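Local atomic coordinates of DUF72 domain-containing protein (Thermotoga maritima, PDB entry 1VPQ), a protein that is of unknown function but belongs to the DUF72 family, whose members are expected to fold as TIM barrels. Residues E102-F107 with E142-S147; P193-D198 with V237-R242; R66-M71 with E112-E117. All blocks are in the same frame, centred on the assembly; numbering follows the deposited sequence.

Contact 1: residues E102-F107 with E142-S147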
loop_
_atom_site.group_PDB
_atom_site.type_symbol
_atom_site.label_atom_id
_atom_site.label_comp_id
_atom_site.label_asym_id
_atom_site.label_seq_id
_atom_site.Cartn_x
_atom_site.Cartn_y
_atom_site.Cartn_z
ATOM N N GLU A 102 -13.383 -2.040 -18.302
ATOM C CA GLU A 102 -14.580 -1.321 -17.849
ATOM C C GLU A 102 -14.462 -0.941 -16.367
ATOM O O GLU A 102 -14.718 0.207 -16.000
ATOM C CB GLU A 102 -15.868 -2.108 -18.117
ATOM C CG GLU A 102 -16.034 -2.671 -19.552
ATOM C CD GLU A 102 -15.899 -1.631 -20.681
ATOM O OE1 GLU A 102 -16.842 -0.830 -20.901
ATOM O OE2 GLU A 102 -14.859 -1.644 -21.383
ATOM N N ASP A 103 -14.042 -1.893 -15.533
ATOM C CA ASP A 103 -13.850 -1.643 -14.089
ATOM C C ASP A 103 -12.848 -0.521 -13.763
ATOM O O ASP A 103 -13.081 0.281 -12.855
ATOM C CB ASP A 103 -13.434 -2.938 -13.361
ATOM C CG ASP A 103 -14.624 -3.845 -13.028
ATOM O OD1 ASP A 103 -15.777 -3.459 -13.287
ATOM O OD2 ASP A 103 -14.411 -4.951 -12.496
ATOM N N MET A 104 -11.736 -0.471 -14.496
ATOM C CA MET A 104 -10.691 0.531 -14.251
ATOM C C MET A 104 -11.038 1.914 -14.802
ATOM O O MET A 104 -10.644 2.918 -14.218
ATOM C CB MET A 104 -9.344 0.061 -14.814
ATOM C CG MET A 104 -8.731 -1.102 -14.040
ATOM S SD MET A 104 -8.459 -0.724 -12.297
ATOM C CE MET A 104 -7.166 0.521 -12.393
ATOM N N GLU A 105 -11.754 1.959 -15.923
ATOM C CA GLU A 105 -12.264 3.222 -16.485
ATOM C C GLU A 105 -13.288 3.850 -15.549
ATOM O O GLU A 105 -13.284 5.059 -15.326
ATOM C CB GLU A 105 -12.897 2.995 -17.860
ATOM C CG GLU A 105 -11.873 2.754 -18.967
ATOM C CD GLU A 105 -12.501 2.574 -20.345
ATOM O OE1 GLU A 105 -13.583 1.943 -20.446
ATOM O OE2 GLU A 105 -11.899 3.060 -21.332
ATOM N N ASN A 106 -14.169 3.007 -15.023
ATOM C CA ASN A 106 -15.151 3.405 -14.023
ATOM C C ASN A 106 -14.462 3.965 -12.781
ATOM O O ASN A 106 -14.797 5.047 -12.297
ATOM C CB ASN A 106 -15.995 2.186 -13.648
ATOM C CG ASN A 106 -17.188 2.541 -12.803
ATOM O OD1 ASN A 106 -17.268 2.157 -11.633
ATOM N ND2 ASN A 106 -18.133 3.274 -13.389
ATOM N N PHE A 107 -13.491 3.198 -12.292
ATOM C CA PHE A 107 -12.653 3.561 -11.144
ATOM C C PHE A 107 -11.868 4.847 -11.378
ATOM O O PHE A 107 -11.735 5.657 -10.471
ATOM C CB PHE A 107 -11.693 2.410 -10.846
ATOM C CG PHE A 107 -10.564 2.759 -9.913
ATOM C CD1 PHE A 107 -10.756 2.761 -8.540
ATOM C CD2 PHE A 107 -9.293 3.035 -10.413
ATOM C CE1 PHE A 107 -9.709 3.051 -7.679
ATOM C CE2 PHE A 107 -8.241 3.330 -9.565
ATOM C CZ PHE A 107 -8.443 3.337 -8.196
ATOM N N GLU A 142 -0.894 -7.155 -18.554
ATOM C CA GLU A 142 -0.876 -6.292 -19.742
ATOM C C GLU A 142 -2.247 -5.632 -19.990
ATOM O O GLU A 142 -2.311 -4.478 -20.406
ATOM C CB GLU A 142 -0.413 -7.080 -20.973
ATOM C CG GLU A 142 -0.656 -6.406 -22.319
ATOM C CD GLU A 142 0.070 -5.089 -22.477
ATOM O OE1 GLU A 142 0.787 -4.678 -21.547
ATOM O OE2 GLU A 142 -0.071 -4.462 -23.544
ATOM N N LYS A 143 -3.333 -6.356 -19.727
ATOM C CA LYS A 143 -4.677 -5.790 -19.890
ATOM C C LYS A 143 -4.936 -4.681 -18.872
ATOM O O LYS A 143 -5.521 -3.645 -19.201
ATOM C CB LYS A 143 -5.750 -6.883 -19.820
ATOM C CG LYS A 143 -5.674 -7.864 -20.997
ATOM C CD LYS A 143 -6.655 -9.012 -20.850
ATOM C CE LYS A 143 -6.682 -9.893 -22.094
ATOM N NZ LYS A 143 -7.795 -10.900 -22.033
ATOM N N LEU A 144 -4.463 -4.900 -17.650
ATOM C CA LEU A 144 -4.532 -3.899 -16.580
ATOM C C LEU A 144 -3.738 -2.630 -16.896
ATOM O O LEU A 144 -4.207 -1.518 -16.677
ATOM C CB LEU A 144 -4.017 -4.491 -15.271
ATOM C CG LEU A 144 -3.924 -3.532 -14.083
ATOM C CD1 LEU A 144 -5.285 -2.916 -13.765
ATOM C CD2 LEU A 144 -3.382 -4.273 -12.888
ATOM N N ARG A 145 -2.521 -2.812 -17.387
ATOM C CA ARG A 145 -1.673 -1.691 -17.747
ATOM C C ARG A 145 -2.377 -0.796 -18.779
ATOM O O ARG A 145 -2.519 0.413 -18.578
ATOM C CB ARG A 145 -0.331 -2.203 -18.288
ATOM C CG ARG A 145 0.532 -1.141 -18.969
ATOM C CD ARG A 145 1.218 -0.244 -17.965
ATOM N NE ARG A 145 0.359 0.799 -17.422
ATOM C CZ ARG A 145 0.726 1.640 -16.458
ATOM N NH1 ARG A 145 1.941 1.565 -15.922
ATOM N NH2 ARG A 145 -0.120 2.560 -16.025
ATOM N N GLU A 146 -2.833 -1.389 -19.873
ATOM C CA GLU A 146 -3.521 -0.612 -20.907
ATOM C C GLU A 146 -4.916 -0.063 -20.519
ATOM O O GLU A 146 -5.404 0.860 -21.166
ATOM C CB GLU A 146 -3.554 -1.381 -22.233
ATOM C CG GLU A 146 -4.304 -2.704 -22.237
ATOM C CD GLU A 146 -3.943 -3.573 -23.449
ATOM O OE1 GLU A 146 -2.779 -3.528 -23.904
ATOM O OE2 GLU A 146 -4.824 -4.300 -23.951
ATOM N N SER A 147 -5.529 -0.591 -19.456
ATOM C CA SER A 147 -6.795 -0.049 -18.944
ATOM C C SER A 147 -6.631 1.213 -18.092
ATOM O O SER A 147 -7.597 1.943 -17.879
ATOM C CB SER A 147 -7.533 -1.104 -18.112
ATOM O OG SER A 147 -6.989 -1.230 -16.812
#
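Leu144 and Ser147 of helix 135-147 meet Met104 of helix 101-116 on the outer layer of a TIM barrel. The first of these helices follows strand 120-126 and the second precedes it, so the two lie side by side. They run in roughly the same direction, with their local axes 31° apart and 9.6 Å away at closest approach.

Leu144 comes first. Its CG stands anti to the backbone N (chi1 175°), which brings the end of the isobutyl group close to the neighbouring helix. CD1 lies 3.9 Å from CG of Met104, with SD and CE of the same methionine only slightly farther off. The two side chains pass each other at a slant. The bends of Met104 at chi2 and chi3 keep its sulfur and methyl end beside that leucine methyl. Val89 of helix 87-91 touches both residues and continues this buried apolar patch.

Ser147 is one turn further on. Here the backbones are nearest, with 6.1 Å between the CA atoms of Met104 and Ser147. CB of Ser147 packs 3.9 Å from CB of Met104. The small side chain suits this close approach. The hydroxyl donates back to the helix, in a 2.8 Å bond from Ser147 OG to Leu144 O. With an alanine here the bond to Leu144 O is gone, and a small gap would probably open beside CB and CG of Met104. The donor stands 26° out of the carbonyl plane, and the same oxygen, OG of Ser147, rests 3.3 Å from CG of Met104.

Contact 2: residues P193-D198 with V237-R242; sequences PITTTD and VELSRR
Leu239 of helix 226-240 packs its two methyl groups against the extended run from Pro193 to Thr195. This is the tight part of the contact. CD2 sits squarely over the flat face of the peptide that joins Pro193 to Ile194. It lies 3.8 Å from C of Pro193 and 3.9 Å from N of Ile194. The same methyl also meets the threonine, with CD2 of Leu239 3.9 Å from CG2 of Thr195. CD1 turns to the proline end, 4.0 Å from CB of Pro193. Both methyl groups thus lie on one face of the loop backbone, and the leucine touches three successive residues.

Thr195 offers its methyl because CG2 stands anti to its own carbonyl carbon, beside the backbone N. The side chains of Thr195 and Leu239 overlap alongside, running opposite ways. The contact is wholly van der Waals. Ile194 points its side chain away from the helix, to Tyr167 of helix 164-173.

The other end is looser. CB of Arg242 stays 4.9 Å from OG1 of Thr195, and the arginine side chain is not modelled beyond CB. Asp198 also stands back from the helix, and its ion pair with Lys244 is long and weak. Asp198 and Lys244 are also joined by backbone hydrogen bonds, just before strands 199-204 and 245-250. None of the residues that touch is fully buried.

Loop 193-198 runs into strand 199-204, and helix 226-240 leads to strand 245-250, its neighbour in the sheet. Strand 199-204, helix 226-240 and strand 245-250 form a beta-alpha-beta crossover, the repeating unit of a TIM barrel, and the loop packs on its helix.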
loop_
_atom_site.group_PDB
_atom_site.type_symbol
_atom_site.label_atom_id
_atom_site.label_comp_id
_atom_site.label_asym_id
_atom_site.label_seq_id
_atom_site.Cartn_x
_atom_site.Cartn_y
_atom_site.Cartn_z
ATOM N N PRO A 193 14.384 -5.844 -2.522
ATOM C CA PRO A 193 14.498 -4.396 -2.584
ATOM C C PRO A 193 15.010 -3.977 -3.963
ATOM O O PRO A 193 16.212 -3.805 -4.173
ATOM C CB PRO A 193 15.456 -4.072 -1.441
ATOM C CG PRO A 193 16.286 -5.296 -1.261
ATOM C CD PRO A 193 15.556 -6.460 -1.878
ATOM N N ILE A 194 14.058 -3.848 -4.890
ATOM C CA ILE A 194 14.319 -3.654 -6.319
ATOM C C ILE A 194 13.410 -2.563 -6.868
ATOM O O ILE A 194 12.259 -2.414 -6.424
ATOM C CB ILE A 194 14.059 -4.970 -7.113
ATOM C CG1 ILE A 194 15.181 -5.976 -6.864
ATOM C CG2 ILE A 194 13.949 -4.718 -8.630
ATOM C CD1 ILE A 194 14.794 -7.369 -7.242
ATOM N N THR A 195 13.929 -1.807 -7.836
ATOM C CA THR A 195 13.123 -0.804 -8.536
ATOM C C THR A 195 12.946 -1.163 -10.014
ATOM O O THR A 195 13.892 -1.559 -10.689
ATOM C CB THR A 195 13.737 0.616 -8.445
ATOM O OG1 THR A 195 15.083 0.598 -8.932
ATOM C CG2 THR A 195 13.722 1.112 -7.015
ATOM N N THR A 196 11.715 -1.018 -10.497
ATOM C CA THR A 196 11.375 -1.243 -11.899
ATOM C C THR A 196 11.027 0.062 -12.631
ATOM O O THR A 196 10.825 0.056 -13.845
ATOM C CB THR A 196 10.165 -2.157 -12.002
ATOM O OG1 THR A 196 9.083 -1.576 -11.270
ATOM C CG2 THR A 196 10.480 -3.529 -11.436
ATOM N N THR A 197 10.940 1.161 -11.874
ATOM C CA THR A 197 10.492 2.459 -12.375
ATOM C C THR A 197 11.329 3.556 -11.716
ATOM O O THR A 197 12.425 3.287 -11.232
ATOM C CB THR A 197 8.987 2.685 -12.075
ATOM O OG1 THR A 197 8.765 2.649 -10.663
ATOM C CG2 THR A 197 8.133 1.623 -12.739
ATOM N N ASP A 198 10.815 4.785 -11.727
ATOM C CA ASP A 198 11.433 5.915 -11.032
ATOM C C ASP A 198 10.661 6.263 -9.758
ATOM O O ASP A 198 10.695 7.408 -9.291
ATOM C CB ASP A 198 11.553 7.132 -11.964
ATOM C CG ASP A 198 10.211 7.589 -12.542
ATOM O OD1 ASP A 198 9.209 6.855 -12.427
ATOM O OD2 ASP A 198 10.167 8.686 -13.130
ATOM N N VAL A 237 16.453 3.856 2.270
ATOM C CA VAL A 237 17.255 5.038 1.939
ATOM C C VAL A 237 18.148 4.760 0.733
ATOM O O VAL A 237 18.383 5.648 -0.087
ATOM C CB VAL A 237 18.104 5.591 3.134
ATOM C CG1 VAL A 237 17.225 5.863 4.340
ATOM C CG2 VAL A 237 19.259 4.658 3.502
ATOM N N GLU A 238 18.636 3.524 0.631
ATOM C CA GLU A 238 19.500 3.131 -0.484
ATOM C C GLU A 238 18.738 3.214 -1.806
ATOM O O GLU A 238 19.252 3.747 -2.788
ATOM C CB GLU A 238 20.049 1.714 -0.279
ATOM N N LEU A 239 17.515 2.692 -1.822
ATOM C CA LEU A 239 16.657 2.778 -3.005
ATOM C C LEU A 239 16.208 4.217 -3.300
ATOM O O LEU A 239 16.241 4.657 -4.454
ATOM C CB LEU A 239 15.429 1.864 -2.872
ATOM C CG LEU A 239 15.567 0.392 -3.298
ATOM C CD1 LEU A 239 16.490 -0.361 -2.358
ATOM C CD2 LEU A 239 14.205 -0.300 -3.364
ATOM N N SER A 240 15.810 4.949 -2.259
ATOM C CA SER A 240 15.241 6.294 -2.430
ATOM C C SER A 240 16.140 7.221 -3.242
ATOM O O SER A 240 15.655 8.128 -3.905
ATOM C CB SER A 240 14.935 6.937 -1.078
ATOM O OG SER A 240 16.112 7.121 -0.312
ATOM N N ARG A 241 17.445 6.991 -3.162
ATOM C CA ARG A 241 18.445 7.727 -3.949
ATOM C C ARG A 241 18.373 7.456 -5.466
ATOM O O ARG A 241 18.814 8.268 -6.286
ATOM C CB ARG A 241 19.839 7.375 -3.425
ATOM C CG ARG A 241 20.079 7.816 -1.972
ATOM C CD ARG A 241 21.146 6.966 -1.283
ATOM N N ARG A 242 17.833 6.301 -5.826
ATOM C CA ARG A 242 17.686 5.897 -7.216
ATOM C C ARG A 242 16.356 6.337 -7.848
ATOM O O ARG A 242 16.149 6.119 -9.038
ATOM C CB ARG A 242 17.820 4.372 -7.317
#

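Contact 3: residues R66-M71 with E112-E117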
loop_
_atom_site.group_PDB
_atom_site.type_symbol
_atom_site.label_atom_id
_atom_site.label_comp_id
_atom_site.label_asym_id
_atom_site.label_seq_id
_atom_site.Cartn_x
_atom_site.Cartn_y
_atom_site.Cartn_z
ATOM N N ARG A 66 -17.262 9.292 -0.224
ATOM C CA ARG A 66 -17.923 10.591 -0.083
ATOM C C ARG A 66 -17.368 11.377 1.102
ATOM O O ARG A 66 -16.937 12.522 0.950
ATOM C CB ARG A 66 -19.435 10.409 0.088
ATOM N N SER A 67 -17.369 10.744 2.272
ATOM C CA SER A 67 -16.888 11.377 3.505
ATOM C C SER A 67 -15.407 11.715 3.459
ATOM O O SER A 67 -14.960 12.615 4.163
ATOM C CB SER A 67 -17.170 10.493 4.721
ATOM O OG SER A 67 -18.567 10.415 4.973
ATOM N N PHE A 68 -14.646 10.995 2.642
ATOM C CA PHE A 68 -13.234 11.313 2.439
ATOM C C PHE A 68 -13.055 12.566 1.575
ATOM O O PHE A 68 -12.277 13.453 1.918
ATOM C CB PHE A 68 -12.495 10.140 1.800
ATOM C CG PHE A 68 -11.013 10.361 1.687
ATOM C CD1 PHE A 68 -10.204 10.301 2.817
ATOM C CD2 PHE A 68 -10.428 10.650 0.459
ATOM C CE1 PHE A 68 -8.833 10.514 2.726
ATOM C CE2 PHE A 68 -9.055 10.860 0.354
ATOM C CZ PHE A 68 -8.255 10.795 1.490
ATOM N N VAL A 69 -13.784 12.627 0.465
ATOM C CA VAL A 69 -13.687 13.741 -0.484
ATOM C C VAL A 69 -14.165 15.084 0.122
ATOM O O VAL A 69 -13.619 16.146 -0.199
ATOM C CB VAL A 69 -14.449 13.408 -1.798
ATOM C CG1 VAL A 69 -14.500 14.602 -2.737
ATOM C CG2 VAL A 69 -13.780 12.243 -2.505
ATOM N N GLN A 70 -15.168 15.034 0.995
ATOM C CA GLN A 70 -15.615 16.226 1.731
ATOM C C GLN A 70 -14.590 16.639 2.795
ATOM O O GLN A 70 -14.303 17.822 2.977
ATOM C CB GLN A 70 -16.969 15.965 2.393
ATOM C CG GLN A 70 -18.108 15.716 1.408
ATOM C CD GLN A 70 -19.376 15.211 2.081
ATOM O OE1 GLN A 70 -19.457 15.133 3.311
ATOM N NE2 GLN A 70 -20.373 14.863 1.275
ATOM N N MET A 71 -14.044 15.644 3.485
ATOM C CA MET A 71 -13.041 15.846 4.538
ATOM C C MET A 71 -11.684 16.284 3.964
ATOM O O MET A 71 -10.827 16.795 4.686
ATOM C CB MET A 71 -12.891 14.538 5.323
ATOM C CG MET A 71 -12.239 14.632 6.695
ATOM S SD MET A 71 -12.604 13.164 7.725
ATOM C CE MET A 71 -12.216 11.812 6.604
ATOM N N GLU A 112 -10.565 10.458 -10.564
ATOM C CA GLU A 112 -10.119 11.526 -11.486
ATOM C C GLU A 112 -9.956 12.886 -10.790
ATOM O O GLU A 112 -8.962 13.578 -11.031
ATOM C CB GLU A 112 -11.071 11.655 -12.686
ATOM C CG GLU A 112 -10.649 12.695 -13.739
ATOM C CD GLU A 112 -9.285 12.415 -14.371
ATOM O OE1 GLU A 112 -8.876 11.235 -14.447
ATOM O OE2 GLU A 112 -8.622 13.385 -14.804
ATOM N N PRO A 113 -10.930 13.279 -9.938
ATOM C CA PRO A 113 -10.784 14.455 -9.080
ATOM C C PRO A 113 -9.388 14.635 -8.491
ATOM O O PRO A 113 -8.733 15.659 -8.702
ATOM C CB PRO A 113 -11.777 14.170 -7.924
ATOM C CG PRO A 113 -12.449 12.866 -8.248
ATOM C CD PRO A 113 -12.250 12.666 -9.717
ATOM N N LEU A 114 -8.940 13.614 -7.776
ATOM C CA LEU A 114 -7.837 13.764 -6.843
ATOM C C LEU A 114 -6.484 13.655 -7.516
ATOM O O LEU A 114 -5.489 14.134 -6.981
ATOM C CB LEU A 114 -8.006 12.765 -5.699
ATOM C CG LEU A 114 -9.407 12.912 -5.074
ATOM C CD1 LEU A 114 -9.631 11.982 -3.900
ATOM C CD2 LEU A 114 -9.672 14.359 -4.645
ATOM N N ILE A 115 -6.451 13.053 -8.697
ATOM C CA ILE A 115 -5.265 13.099 -9.537
ATOM C C ILE A 115 -5.099 14.527 -10.061
ATOM O O ILE A 115 -3.999 15.077 -10.018
ATOM C CB ILE A 115 -5.338 12.082 -10.704
ATOM C CG1 ILE A 115 -5.416 10.656 -10.152
ATOM C CG2 ILE A 115 -4.116 12.209 -11.618
ATOM C CD1 ILE A 115 -5.615 9.583 -11.196
ATOM N N GLU A 116 -6.195 15.128 -10.527
ATOM C CA GLU A 116 -6.180 16.516 -11.015
ATOM C C GLU A 116 -5.778 17.509 -9.919
ATOM O O GLU A 116 -5.130 18.523 -10.195
ATOM C CB GLU A 116 -7.551 16.912 -11.578
ATOM C CG GLU A 116 -7.987 16.125 -12.812
ATOM C CD GLU A 116 -7.208 16.505 -14.066
ATOM O OE1 GLU A 116 -7.363 17.659 -14.554
ATOM O OE2 GLU A 116 -6.450 15.637 -14.565
ATOM N N GLU A 117 -6.162 17.204 -8.681
ATOM C CA GLU A 117 -5.797 18.018 -7.517
ATOM C C GLU A 117 -4.450 17.618 -6.926
ATOM O O GLU A 117 -4.040 18.152 -5.901
ATOM C CB GLU A 117 -6.888 17.930 -6.452
ATOM C CG GLU A 117 -8.191 18.541 -6.920
ATOM C CD GLU A 117 -9.331 18.355 -5.960
ATOM O OE1 GLU A 117 -9.113 17.827 -4.851
ATOM O OE2 GLU A 117 -10.458 18.748 -6.326
#
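The helices 65-72 and 101-116 keep some distance here, the nearest CA atoms being those of Val69 and Leu114 at 8.6 Å. Both belong to the helical layer of a TIM barrel, one before strand 80-84 and the other after it. Helix 101-116 is kinked near this point. The N atoms of Pro113 and Leu114 make no bond to the preceding turn.

Leu114 bridges the gap with a single methyl group. Its side chain is extended at chi2 (-178°), which carries CD1 out to two side chains of the other helix. One is Val69, whose CG2 lies 4.4 Å from CD1 of Leu114. The other is Phe68. Its ring receives the methyl at the edge, near the ring plane, not over a face. The packing is light and purely apolar.

Other residues complete the surroundings. Trp65 and Leu72 also touch Leu114. The phenylalanine ring packs edge-to-face with Phe81 of strand 80-84, and it meets Phe57 too. Phe68 therefore joins the helix pair to the sheet beneath. At its rim, CE2 of Phe68 is 4.4 Å from CD1 of Leu114.

How the contacts relate
All three contacts lie in the helical layer around the barrel. Contacts 1 and 3 share helix 101-116, using its early and late turns. Their centres are 20 Å apart and they do not touch. Both are buried helix-to-helix packings. Contact 1 is the closer, with a serine side chain between the backbones, while in contact 3 the backbones stand farther apart and one leucine methyl makes the bridge. Contact 2 stands apart, its centre 26 Å from that of contact 1 and 29 Å from that of contact 3. It is a surface contact of a helix with a loop, where a leucine lies on a peptide and the side chains beside it. Apolar packing carries all three.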